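Regulator of nonsense transcripts 2 (Homo sapiens, PDB 4CEM) takes part in nonsense-mediated mRNA decay as a factor with three MIF4G domains, of which this all-helical fragment holds the first. Local coordinates at residues L14-W19 / L220-P224; H22-K26 / P223-I227; H186-V192 / Y243-L247; H250-H255 / Y290-L294. The contacts are given in a common frame with arbitrary orientation. Residues are numbered along the deposited sequence.

Contact 1: residues L14-W19 / L220-P224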
loop_
_atom_site.group_PDB
_atom_site.type_symbol
_atom_site.label_atom_id
_atom_site.label_comp_id
_atom_site.label_asym_id
_atom_site.label_seq_id
_atom_site.Cartn_x
_atom_site.Cartn_y
_atom_site.Cartn_z
ATOM N N LEU A 14 -6.517 17.562 3.721
ATOM C CA LEU A 14 -6.304 16.293 4.404
ATOM C C LEU A 14 -7.655 15.754 4.883
ATOM O O LEU A 14 -8.088 14.675 4.477
ATOM C CB LEU A 14 -5.340 16.484 5.578
ATOM C CG LEU A 14 -4.794 15.238 6.283
ATOM C CD1 LEU A 14 -3.804 14.489 5.398
ATOM C CD2 LEU A 14 -4.148 15.618 7.615
ATOM N N HIS A 15 -8.333 16.557 5.698
ATOM C CA HIS A 15 -9.675 16.277 6.208
ATOM C C HIS A 15 -10.698 15.894 5.148
ATOM O O HIS A 15 -11.523 15.018 5.368
ATOM C CB HIS A 15 -10.120 17.498 7.012
ATOM C CG HIS A 15 -11.552 17.463 7.482
ATOM N ND1 HIS A 15 -11.931 16.844 8.616
ATOM C CD2 HIS A 15 -12.689 18.047 6.959
ATOM C CE1 HIS A 15 -13.247 17.009 8.794
ATOM N NE2 HIS A 15 -13.711 17.744 7.779
ATOM N N GLN A 16 -10.651 16.525 3.987
ATOM C CA GLN A 16 -11.584 16.209 2.906
ATOM C C GLN A 16 -11.286 14.846 2.277
ATOM O O GLN A 16 -12.203 14.087 1.958
ATOM C CB GLN A 16 -11.498 17.282 1.834
ATOM C CG GLN A 16 -12.447 17.097 0.666
ATOM C CD GLN A 16 -12.413 18.289 -0.267
ATOM O OE1 GLN A 16 -11.361 18.908 -0.468
ATOM N NE2 GLN A 16 -13.564 18.629 -0.835
ATOM N N GLU A 17 -10.003 14.555 2.091
ATOM C CA GLU A 17 -9.572 13.290 1.521
ATOM C C GLU A 17 -9.871 12.138 2.457
ATOM O O GLU A 17 -10.300 11.070 2.021
ATOM C CB GLU A 17 -8.073 13.320 1.197
ATOM C CG GLU A 17 -7.778 13.913 -0.175
ATOM C CD GLU A 17 -6.381 14.485 -0.299
ATOM O OE1 GLU A 17 -5.441 13.940 0.327
ATOM O OE2 GLU A 17 -6.236 15.485 -1.031
ATOM N N ALA A 18 -9.631 12.365 3.741
ATOM C CA ALA A 18 -9.945 11.399 4.775
ATOM C C ALA A 18 -11.396 10.946 4.650
ATOM O O ALA A 18 -11.681 9.750 4.625
ATOM C CB ALA A 18 -9.694 12.017 6.137
ATOM N N TRP A 19 -12.309 11.903 4.531
ATOM C CA TRP A 19 -13.724 11.560 4.492
ATOM C C TRP A 19 -14.139 10.891 3.204
ATOM O O TRP A 19 -14.919 9.940 3.232
ATOM C CB TRP A 19 -14.593 12.777 4.822
ATOM C CG TRP A 19 -14.662 13.003 6.304
ATOM C CD1 TRP A 19 -13.944 13.919 7.067
ATOM C CD2 TRP A 19 -15.463 12.257 7.266
ATOM N NE1 TRP A 19 -14.252 13.803 8.389
ATOM C CE2 TRP A 19 -15.159 12.820 8.576
ATOM C CE3 TRP A 19 -16.374 11.221 7.176
ATOM C CZ2 TRP A 19 -15.766 12.353 9.734
ATOM C CZ3 TRP A 19 -16.971 10.755 8.346
ATOM C CH2 TRP A 19 -16.680 11.314 9.593
ATOM N N LEU A 220 -11.455 20.275 13.390
ATOM C CA LEU A 220 -11.965 19.399 12.370
ATOM C C LEU A 220 -12.098 17.997 12.958
ATOM O O LEU A 220 -11.174 17.495 13.596
ATOM C CB LEU A 220 -10.993 19.363 11.202
ATOM C CG LEU A 220 -10.715 20.714 10.541
ATOM C CD1 LEU A 220 -9.515 20.589 9.596
ATOM C CD2 LEU A 220 -11.955 21.246 9.823
ATOM N N SER A 221 -13.246 17.374 12.722
ATOM C CA SER A 221 -13.521 16.022 13.179
ATOM C C SER A 221 -13.228 14.994 12.091
ATOM O O SER A 221 -13.934 14.922 11.095
ATOM C CB SER A 221 -14.984 15.924 13.587
ATOM O OG SER A 221 -15.451 14.609 13.413
ATOM N N PHE A 222 -12.205 14.177 12.305
ATOM C CA PHE A 222 -11.772 13.176 11.310
ATOM C C PHE A 222 -12.548 11.860 11.413
ATOM O O PHE A 222 -13.084 11.551 12.472
ATOM C CB PHE A 222 -10.269 12.917 11.462
ATOM C CG PHE A 222 -9.419 13.959 10.811
ATOM C CD1 PHE A 222 -9.173 15.163 11.451
ATOM C CD2 PHE A 222 -8.889 13.750 9.538
ATOM C CE1 PHE A 222 -8.393 16.134 10.847
ATOM C CE2 PHE A 222 -8.108 14.718 8.933
ATOM C CZ PHE A 222 -7.862 15.914 9.587
ATOM N N PRO A 223 -12.570 11.061 10.322
ATOM C CA PRO A 223 -13.436 9.888 10.278
ATOM C C PRO A 223 -13.095 8.876 11.354
ATOM O O PRO A 223 -11.941 8.711 11.696
ATOM C CB PRO A 223 -13.164 9.281 8.886
ATOM C CG PRO A 223 -12.328 10.259 8.153
ATOM C CD PRO A 223 -11.616 11.053 9.201
ATOM N N PRO A 224 -14.097 8.175 11.872
ATOM C CA PRO A 224 -13.804 7.173 12.886
ATOM C C PRO A 224 -13.272 5.877 12.262
ATOM O O PRO A 224 -13.584 5.577 11.106
ATOM C CB PRO A 224 -15.174 6.937 13.525
ATOM C CG PRO A 224 -16.143 7.162 12.408
ATOM C CD PRO A 224 -15.497 8.113 11.421
#
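Residues 220-224 run in extended conformation along one side of the helical segment 14-19, with His15 CA 6.3 Å from Phe222 CA and Trp19 CA 6.0 Å from Pro223 CA. The helix belongs to the long N-terminal helix 6-33, and the extended piece is part of the linker between helices 209-218 and 230-259 of the all-helical MIF4G domain, so the contact fastens the start of the chain to an inter-helix loop 201 residues away. His15, Ala18 and Trp19, spaced at three and four residues, supply one stripe of the helix surface. The His15 ring directs its edge at the face of Phe222, a T-shaped pair with centroids 5.2 Å apart and planes at 88°, while Leu220 CB makes an off-centre CH-pi contact with the imidazole. Phe222 CD2 lies 3.9 Å from Ala18 CB, and the same phenyl ring also packs on Val211, Ala214 and Ala215 of helix 209-218, so that it fills the angle between the two helices. Farther along, Pro223 lies flat on the indole, its CG 3.8 Å from the centroid of the five-membered ring of Trp19 and only 9° off the normal. The edge of this indole does the polar work: Trp19 NE1 donates a hydrogen bond to the backbone carbonyl Ser221 O at 2.9 Å, with an N-H...O angle of 147°.

Contact 2: residues H22-K26 / P223-I227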
loop_
_atom_site.group_PDB
_atom_site.type_symbol
_atom_site.label_atom_id
_atom_site.label_comp_id
_atom_site.label_asym_id
_atom_site.label_seq_id
_atom_site.Cartn_x
_atom_site.Cartn_y
_atom_site.Cartn_z
ATOM N N HIS A 22 -13.058 7.482 3.468
ATOM C CA HIS A 22 -13.850 6.745 4.435
ATOM C C HIS A 22 -15.200 6.400 3.883
ATOM O O HIS A 22 -15.644 5.253 3.955
ATOM C CB HIS A 22 -13.992 7.562 5.714
ATOM C CG HIS A 22 -14.904 6.944 6.738
ATOM N ND1 HIS A 22 -14.503 5.967 7.565
ATOM C CD2 HIS A 22 -16.227 7.209 7.054
ATOM C CE1 HIS A 22 -15.523 5.610 8.364
ATOM N NE2 HIS A 22 -16.577 6.374 8.052
ATOM N N HIS A 23 -15.872 7.385 3.312
ATOM C CA HIS A 23 -17.209 7.145 2.793
ATOM C C HIS A 23 -17.213 6.106 1.712
ATOM O O HIS A 23 -18.111 5.271 1.674
ATOM C CB HIS A 23 -17.844 8.434 2.289
ATOM C CG HIS A 23 -18.277 9.372 3.394
ATOM N ND1 HIS A 23 -18.946 8.946 4.486
ATOM C CD2 HIS A 23 -18.132 10.748 3.533
ATOM C CE1 HIS A 23 -19.205 9.990 5.290
ATOM N NE2 HIS A 23 -18.711 11.096 4.702
ATOM N N LEU A 24 -16.216 6.136 0.830
ATOM C CA LEU A 24 -16.138 5.155 -0.262
ATOM C C LEU A 24 -15.962 3.726 0.253
ATOM O O LEU A 24 -16.672 2.804 -0.164
ATOM C CB LEU A 24 -14.989 5.490 -1.223
ATOM C CG LEU A 24 -14.824 4.534 -2.412
ATOM C CD1 LEU A 24 -16.150 4.385 -3.144
ATOM C CD2 LEU A 24 -13.716 5.020 -3.343
ATOM N N ARG A 25 -15.008 3.559 1.158
ATOM C CA ARG A 25 -14.731 2.260 1.748
ATOM C C ARG A 25 -15.962 1.657 2.431
ATOM O O ARG A 25 -16.226 0.459 2.317
ATOM C CB ARG A 25 -13.594 2.390 2.760
ATOM C CG ARG A 25 -12.226 2.586 2.134
ATOM C CD ARG A 25 -11.151 2.707 3.196
ATOM N NE ARG A 25 -9.835 2.904 2.600
ATOM C CZ ARG A 25 -8.709 3.087 3.285
ATOM N NH1 ARG A 25 -8.711 3.102 4.611
ATOM N NH2 ARG A 25 -7.568 3.262 2.639
ATOM N N LYS A 26 -16.699 2.507 3.143
ATOM C CA LYS A 26 -17.881 2.112 3.898
ATOM C C LYS A 26 -18.977 1.652 2.955
ATOM O O LYS A 26 -19.715 0.715 3.237
ATOM C CB LYS A 26 -18.381 3.311 4.701
ATOM C CG LYS A 26 -19.122 2.967 5.977
ATOM C CD LYS A 26 -18.162 2.595 7.098
ATOM C CE LYS A 26 -18.898 2.453 8.415
ATOM N NZ LYS A 26 -19.681 3.686 8.727
ATOM N N PRO A 223 -12.570 11.061 10.322
ATOM C CA PRO A 223 -13.436 9.888 10.278
ATOM C C PRO A 223 -13.095 8.876 11.354
ATOM O O PRO A 223 -11.941 8.711 11.696
ATOM C CB PRO A 223 -13.164 9.281 8.886
ATOM C CG PRO A 223 -12.328 10.259 8.153
ATOM C CD PRO A 223 -11.616 11.053 9.201
ATOM N N PRO A 224 -14.097 8.175 11.872
ATOM C CA PRO A 224 -13.804 7.173 12.886
ATOM C C PRO A 224 -13.272 5.877 12.262
ATOM O O PRO A 224 -13.584 5.577 11.106
ATOM C CB PRO A 224 -15.174 6.937 13.525
ATOM C CG PRO A 224 -16.143 7.162 12.408
ATOM C CD PRO A 224 -15.497 8.113 11.421
ATOM N N SER A 225 -12.476 5.125 13.020
ATOM C CA SER A 225 -12.089 3.769 12.620
ATOM C C SER A 225 -13.213 2.813 12.993
ATOM O O SER A 225 -13.451 2.580 14.177
ATOM C CB SER A 225 -10.799 3.328 13.313
ATOM O OG SER A 225 -10.574 1.942 13.100
ATOM N N GLU A 226 -13.900 2.274 11.988
ATOM C CA GLU A 226 -15.059 1.401 12.215
ATOM C C GLU A 226 -15.068 0.132 11.359
ATOM O O GLU A 226 -16.075 -0.572 11.320
ATOM C CB GLU A 226 -16.349 2.157 11.904
ATOM C CG GLU A 226 -16.492 3.501 12.586
ATOM C CD GLU A 226 -17.853 4.114 12.338
ATOM O OE1 GLU A 226 -18.319 4.056 11.170
ATOM O OE2 GLU A 226 -18.446 4.642 13.317
ATOM N N ILE A 227 -13.972 -0.160 10.672
ATOM C CA ILE A 227 -13.976 -1.240 9.693
ATOM C C ILE A 227 -13.315 -2.474 10.297
ATOM O O ILE A 227 -13.977 -3.488 10.502
ATOM C CB ILE A 227 -13.304 -0.805 8.382
ATOM C CG1 ILE A 227 -14.185 0.250 7.701
ATOM C CG2 ILE A 227 -13.085 -2.004 7.474
ATOM C CD1 ILE A 227 -13.561 0.904 6.485
#
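The polar groups here are settled in two separate places, at the exposed side and on the buried side of helix 6-33. On the exposed side, Lys26 NZ reaches Glu226 OE1 at 2.8 Å, a hydrogen-bonded salt bridge that spans from the helix to the loop. Although Arg25 CB lies 4.0 Å from Ile227 CD1, the Arg25 guanidinium is engaged by other partners: NH1 forms salt bridges with Asp201 and Asp202, and NH2 with Glu155 while also hydrogen bonding to the carbonyl of His198. In the loop, Ser225 OG is hydrogen-bonded to Gln233. Between these polar ends His22 presents one face of its ring to two consecutive prolines, with CH-pi contacts from Pro223 CB at 4.0 Å and Pro224 CD at 4.2 Å from the imidazole centroid. His22 CE1 also approaches Pro224 O at 3.4 Å. Along the backbone, Lys26 N is satisfied inside the helix by His22 O at 3.1 Å. The loop thus follows helix 6-33 before helix 230-259 begins, and Ile227 reaches both Arg29 and Ile158, joining the N-terminal helix to helix 143-158 of the MIF4G domain, while the charges of Arg25 tie it to helices 143-158 and 189-204.

Contact 3: residues H186-V192 / Y243-L247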
loop_
_atom_site.group_PDB
_atom_site.type_symbol
_atom_site.label_atom_id
_atom_site.label_comp_id
_atom_site.label_asym_id
_atom_site.label_seq_id
_atom_site.Cartn_x
_atom_site.Cartn_y
_atom_site.Cartn_z
ATOM N N HIS A 186 17.373 -1.046 4.914
ATOM C CA HIS A 186 15.966 -0.683 4.919
ATOM C C HIS A 186 15.545 -0.296 3.537
ATOM O O HIS A 186 15.420 0.883 3.213
ATOM C CB HIS A 186 15.703 0.393 5.957
ATOM C CG HIS A 186 15.715 -0.140 7.366
ATOM N ND1 HIS A 186 16.852 -0.346 8.052
ATOM C CD2 HIS A 186 14.675 -0.564 8.189
ATOM C CE1 HIS A 186 16.554 -0.849 9.264
ATOM N NE2 HIS A 186 15.223 -0.982 9.345
ATOM N N THR A 187 15.339 -1.319 2.711
ATOM C CA THR A 187 15.069 -1.163 1.283
ATOM C C THR A 187 13.577 -1.052 0.959
ATOM O O THR A 187 13.202 -0.522 -0.084
ATOM C CB THR A 187 15.674 -2.342 0.493
ATOM O OG1 THR A 187 15.543 -3.548 1.258
ATOM C CG2 THR A 187 17.146 -2.096 0.218
ATOM N N HIS A 188 12.728 -1.540 1.856
ATOM C CA HIS A 188 11.281 -1.503 1.649
ATOM C C HIS A 188 10.608 -0.339 2.352
ATOM O O HIS A 188 9.390 -0.339 2.505
ATOM C CB HIS A 188 10.648 -2.822 2.118
ATOM C CG HIS A 188 11.192 -4.061 1.422
ATOM N ND1 HIS A 188 12.166 -4.823 1.953
ATOM C CD2 HIS A 188 10.837 -4.664 0.214
ATOM C CE1 HIS A 188 12.430 -5.852 1.125
ATOM N NE2 HIS A 188 11.617 -5.752 0.061
ATOM N N VAL A 189 11.368 0.675 2.765
ATOM C CA VAL A 189 10.809 1.751 3.597
ATOM C C VAL A 189 9.623 2.422 2.927
ATOM O O VAL A 189 8.560 2.573 3.540
ATOM C CB VAL A 189 11.840 2.841 3.936
ATOM C CG1 VAL A 189 11.228 3.863 4.878
ATOM C CG2 VAL A 189 13.065 2.224 4.574
ATOM N N SER A 190 9.813 2.812 1.669
ATOM C CA SER A 190 8.763 3.468 0.892
ATOM C C SER A 190 7.527 2.576 0.719
ATOM O O SER A 190 6.414 3.075 0.574
ATOM C CB SER A 190 9.295 3.873 -0.482
ATOM O OG SER A 190 9.446 2.733 -1.305
ATOM N N VAL A 191 7.728 1.261 0.719
ATOM C CA VAL A 191 6.611 0.315 0.682
ATOM C C VAL A 191 5.796 0.366 1.981
ATOM O O VAL A 191 4.564 0.312 1.942
ATOM C CB VAL A 191 7.097 -1.126 0.390
ATOM C CG1 VAL A 191 6.009 -2.143 0.676
ATOM C CG2 VAL A 191 7.552 -1.233 -1.058
ATOM N N VAL A 192 6.480 0.483 3.120
ATOM C CA VAL A 192 5.805 0.545 4.421
ATOM C C VAL A 192 5.117 1.894 4.620
ATOM O O VAL A 192 4.037 1.970 5.205
ATOM C CB VAL A 192 6.782 0.303 5.580
ATOM C CG1 VAL A 192 6.071 0.439 6.915
ATOM C CG2 VAL A 192 7.409 -1.073 5.456
ATOM N N TYR A 243 9.163 -2.318 13.149
ATOM C CA TYR A 243 9.875 -1.863 11.956
ATOM C C TYR A 243 10.461 -0.488 12.210
ATOM O O TYR A 243 11.627 -0.234 11.921
ATOM C CB TYR A 243 8.944 -1.781 10.750
ATOM C CG TYR A 243 9.648 -1.405 9.465
ATOM C CD1 TYR A 243 10.174 -2.385 8.625
ATOM C CD2 TYR A 243 9.780 -0.077 9.081
ATOM C CE1 TYR A 243 10.816 -2.050 7.444
ATOM C CE2 TYR A 243 10.417 0.271 7.899
ATOM C CZ TYR A 243 10.935 -0.718 7.082
ATOM O OH TYR A 243 11.575 -0.382 5.907
ATOM N N PHE A 244 9.632 0.401 12.743
ATOM C CA PHE A 244 10.052 1.759 13.022
ATOM C C PHE A 244 11.240 1.786 13.975
ATOM O O PHE A 244 12.169 2.578 13.796
ATOM C CB PHE A 244 8.904 2.570 13.616
ATOM C CG PHE A 244 9.315 3.943 14.033
ATOM C CD1 PHE A 244 9.570 4.912 13.079
ATOM C CD2 PHE A 244 9.491 4.255 15.374
ATOM C CE1 PHE A 244 9.972 6.187 13.452
ATOM C CE2 PHE A 244 9.894 5.526 15.754
ATOM C CZ PHE A 244 10.136 6.495 14.790
ATOM N N THR A 245 11.187 0.938 14.998
ATOM C CA THR A 245 12.314 0.744 15.909
ATOM C C THR A 245 13.592 0.363 15.141
ATOM O O THR A 245 14.631 1.027 15.248
ATOM C CB THR A 245 11.989 -0.358 16.926
ATOM O OG1 THR A 245 10.934 0.094 17.782
ATOM C CG2 THR A 245 13.219 -0.718 17.753
ATOM N N SER A 246 13.489 -0.705 14.360
ATOM C CA SER A 246 14.573 -1.142 13.499
ATOM C C SER A 246 15.100 0.012 12.638
ATOM O O SER A 246 16.306 0.199 12.521
ATOM C CB SER A 246 14.100 -2.309 12.622
ATOM O OG SER A 246 14.786 -2.328 11.391
ATOM N N LEU A 247 14.196 0.788 12.051
ATOM C CA LEU A 247 14.579 1.889 11.162
ATOM C C LEU A 247 15.314 3.004 11.902
ATOM O O LEU A 247 16.149 3.699 11.321
ATOM C CB LEU A 247 13.340 2.463 10.463
ATOM C CG LEU A 247 13.561 3.629 9.493
ATOM C CD1 LEU A 247 14.370 3.186 8.283
ATOM C CD2 LEU A 247 12.225 4.212 9.064
#
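Tyr243 and His186 account for more than half of the 344 Å² buried here, with 96 and 95 Å² respectively. Tyr243, on helix 230-259, extends its ring across to the first turn of helix 189-204. Val192 CG2 sits over the ring face, 4.0 Å from the centroid and 15° off the normal, and Tyr243 OH comes within 3.2 Å of Val189 CA. That hydroxyl makes a weak hydrogen bond to Asp182, whose carboxylate also accepts a bond from the backbone NH of His188, the N-cap residue of helix 189-204. His186, in the loop leading into this helix, turns the edge of its imidazole to the face of Tyr243 in a T-shaped pair, centroids 5.5 Å apart and planes at 80°. One face of the imidazole lies against Leu247, whose CA is 3.9 Å from its centroid. Both ring nitrogens have polar partners: His186 NE2 shares a very short hydrogen bond of 2.5 Å with Ser246 OG, and His186 ND1 is bonded to the carbonyl of Glu184. Leu247, third in buried area with 45 Å², completes the apolar side, its CD1 lying 4.0 Å from Val189 CG2. Packing of a helix start and its preceding loop on the side of a later helix is in keeping with the helical-repeat build of the MIF4G fold, in which successive helices stack into a solenoid.

Contact 4: residues H250-H255 / Y290-L294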
loop_
_atom_site.group_PDB
_atom_site.type_symbol
_atom_site.label_atom_id
_atom_site.label_comp_id
_atom_site.label_asym_id
_atom_site.label_seq_id
_atom_site.Cartn_x
_atom_site.Cartn_y
_atom_site.Cartn_z
ATOM N N HIS A 250 18.895 1.984 12.488
ATOM C CA HIS A 250 19.623 2.230 11.240
ATOM C C HIS A 250 19.849 3.706 10.988
ATOM O O HIS A 250 20.780 4.074 10.270
ATOM C CB HIS A 250 18.888 1.553 10.075
ATOM C CG HIS A 250 19.605 1.633 8.736
ATOM N ND1 HIS A 250 20.936 1.490 8.611
ATOM C CD2 HIS A 250 19.107 1.814 7.443
ATOM C CE1 HIS A 250 21.278 1.597 7.308
ATOM N NE2 HIS A 250 20.157 1.794 6.598
ATOM N N LEU A 251 19.024 4.570 11.582
ATOM C CA LEU A 251 19.236 6.019 11.483
ATOM C C LEU A 251 20.353 6.495 12.415
ATOM O O LEU A 251 21.149 7.362 12.040
ATOM C CB LEU A 251 17.947 6.784 11.795
ATOM C CG LEU A 251 18.004 8.297 11.546
ATOM C CD1 LEU A 251 18.036 8.594 10.057
ATOM C CD2 LEU A 251 16.831 9.004 12.206
ATOM N N LYS A 252 20.391 5.946 13.631
ATOM C CA LYS A 252 21.431 6.294 14.604
ATOM C C LYS A 252 22.793 5.830 14.113
ATOM O O LYS A 252 23.709 6.637 13.977
ATOM C CB LYS A 252 21.148 5.686 15.984
ATOM C CG LYS A 252 20.040 6.373 16.768
ATOM C CD LYS A 252 20.139 6.049 18.252
ATOM C CE LYS A 252 18.806 6.201 18.973
ATOM N NZ LYS A 252 17.933 5.004 18.812
ATOM N N ARG A 253 22.919 4.533 13.843
ATOM C CA ARG A 253 24.153 3.991 13.272
ATOM C C ARG A 253 24.708 4.933 12.207
ATOM O O ARG A 253 25.829 5.421 12.326
ATOM C CB ARG A 253 23.932 2.600 12.664
ATOM C CG ARG A 253 24.305 1.437 13.572
ATOM C CD ARG A 253 24.805 0.233 12.778
ATOM N NE ARG A 253 23.737 -0.489 12.072
ATOM C CZ ARG A 253 23.395 -0.332 10.788
ATOM N NH1 ARG A 253 24.016 0.544 9.998
ATOM N NH2 ARG A 253 22.406 -1.066 10.279
ATOM N N ASP A 254 23.904 5.209 11.187
ATOM C CA ASP A 254 24.343 6.043 10.072
ATOM C C ASP A 254 24.608 7.503 10.457
ATOM O O ASP A 254 25.289 8.210 9.719
ATOM C CB ASP A 254 23.338 5.975 8.919
ATOM C CG ASP A 254 23.254 4.590 8.304
ATOM O OD1 ASP A 254 23.493 3.602 9.032
ATOM O OD2 ASP A 254 22.957 4.486 7.095
ATOM N N HIS A 255 24.082 7.960 11.592
ATOM C CA HIS A 255 24.445 9.284 12.108
ATOM C C HIS A 255 25.856 9.264 12.640
ATOM O O HIS A 255 26.689 10.074 12.231
ATOM C CB HIS A 255 23.467 9.760 13.184
ATOM C CG HIS A 255 23.615 11.228 13.540
ATOM N ND1 HIS A 255 23.658 12.368 12.733
ATOM C CD2 HIS A 255 23.749 11.657 14.811
ATOM C CE1 HIS A 255 23.807 13.434 13.549
ATOM N NE2 HIS A 255 23.864 13.001 14.820
ATOM N N TYR A 290 21.620 9.152 3.632
ATOM C CA TYR A 290 21.277 9.535 5.000
ATOM C C TYR A 290 20.112 10.519 4.961
ATOM O O TYR A 290 19.112 10.331 5.657
ATOM C CB TYR A 290 22.474 10.162 5.727
ATOM C CG TYR A 290 22.131 10.753 7.083
ATOM C CD1 TYR A 290 22.167 9.973 8.238
ATOM C CD2 TYR A 290 21.768 12.096 7.210
ATOM C CE1 TYR A 290 21.852 10.512 9.477
ATOM C CE2 TYR A 290 21.453 12.643 8.443
ATOM C CZ TYR A 290 21.495 11.848 9.572
ATOM O OH TYR A 290 21.177 12.388 10.796
ATOM N N GLN A 291 20.247 11.556 4.136
ATOM C CA GLN A 291 19.206 12.574 3.997
ATOM C C GLN A 291 17.851 11.975 3.636
ATOM O O GLN A 291 16.816 12.437 4.122
ATOM C CB GLN A 291 19.607 13.631 2.957
ATOM C CG GLN A 291 20.494 14.735 3.505
ATOM C CD GLN A 291 19.773 15.625 4.503
ATOM O OE1 GLN A 291 19.503 15.219 5.633
ATOM N NE2 GLN A 291 19.464 16.850 4.090
ATOM N N LYS A 292 17.865 10.947 2.791
ATOM C CA LYS A 292 16.642 10.246 2.396
ATOM C C LYS A 292 16.128 9.319 3.501
ATOM O O LYS A 292 14.916 9.180 3.673
ATOM C CB LYS A 292 16.872 9.469 1.097
ATOM C CG LYS A 292 17.135 10.385 -0.085
ATOM C CD LYS A 292 17.458 9.630 -1.361
ATOM C CE LYS A 292 17.623 10.612 -2.509
ATOM N NZ LYS A 292 18.393 10.052 -3.652
ATOM N N LEU A 293 17.044 8.695 4.243
ATOM C CA LEU A 293 16.679 7.851 5.386
ATOM C C LEU A 293 16.104 8.692 6.531
ATOM O O LEU A 293 15.185 8.258 7.229
ATOM C CB LEU A 293 17.889 7.060 5.887
ATOM C CG LEU A 293 17.565 5.930 6.873
ATOM C CD1 LEU A 293 17.181 4.660 6.126
ATOM C CD2 LEU A 293 18.734 5.674 7.817
ATOM N N LEU A 294 16.662 9.885 6.728
ATOM C CA LEU A 294 16.132 10.848 7.698
ATOM C C LEU A 294 14.728 11.298 7.287
ATOM O O LEU A 294 13.834 11.375 8.124
ATOM C CB LEU A 294 17.065 12.061 7.801
ATOM C CG LEU A 294 16.727 13.171 8.804
ATOM C CD1 LEU A 294 17.098 12.768 10.223
ATOM C CD2 LEU A 294 17.438 14.457 8.417
#
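This is a helix-helix contact near the surface, between helix 230-259 and helix 283-303 towards the C-terminal end of the MIF4G helical array. The short segments run roughly antiparallel, at 149° between their N-to-C directions, and their axes come no closer than 10.4 Å. This fairly wide spacing is bridged by large side chains. Leu251 and Leu293 occupy the middle, each with 80 Å² covered: Leu251 CD1 meets Leu293 CD2 at 3.7 Å, and the same CD1 touches Leu294 CA at 3.8 Å. Leu293 CD2 also lies over the face of the imidazole of His250, the neighbour of Leu251, 4.3 Å from the ring centroid. Tyr290, with a further 80 Å² covered, lies along the other helix beside Asp254 and His255, with its CD1 3.9 Å from Asp254 O. Its ring and that of His255 are nearly parallel, at 23°, but slid so far apart that they barely overlap. Leu311, in the loop that follows helix 283-303, packs on His255, Tyr290 and Leu294 together and so spans both helices. Asp254 turns its CA-to-CB bond toward helix 283-303, yet its charge is matched within its own segment by a salt bridge to Arg253. At the end of the Tyr290 side chain, OH stands 3.1 Å from His255 ND1.

Contacts 1 and 2 are consecutive parts of one attachment, sharing Pro223 and Pro224 and laying the same loop along helix 6-33; the first lies at the surface and depends on aromatic rings and an indole hydrogen bond, the second is partly buried and adds an exposed salt bridge. Contacts 3 and 4 form another pair on helix 230-259. Contact 3, partly buried and centred nearest the middle of the chain, combines aromatic, polar and aliphatic packing at a helix start, whereas contact 4 is a surface pairing of two helices through leucines and a tyrosine. These two touch where His186 ND1 approaches His250 CD2 at 3.2 Å, while contacts 1 and 4 are centred about 32 Å apart.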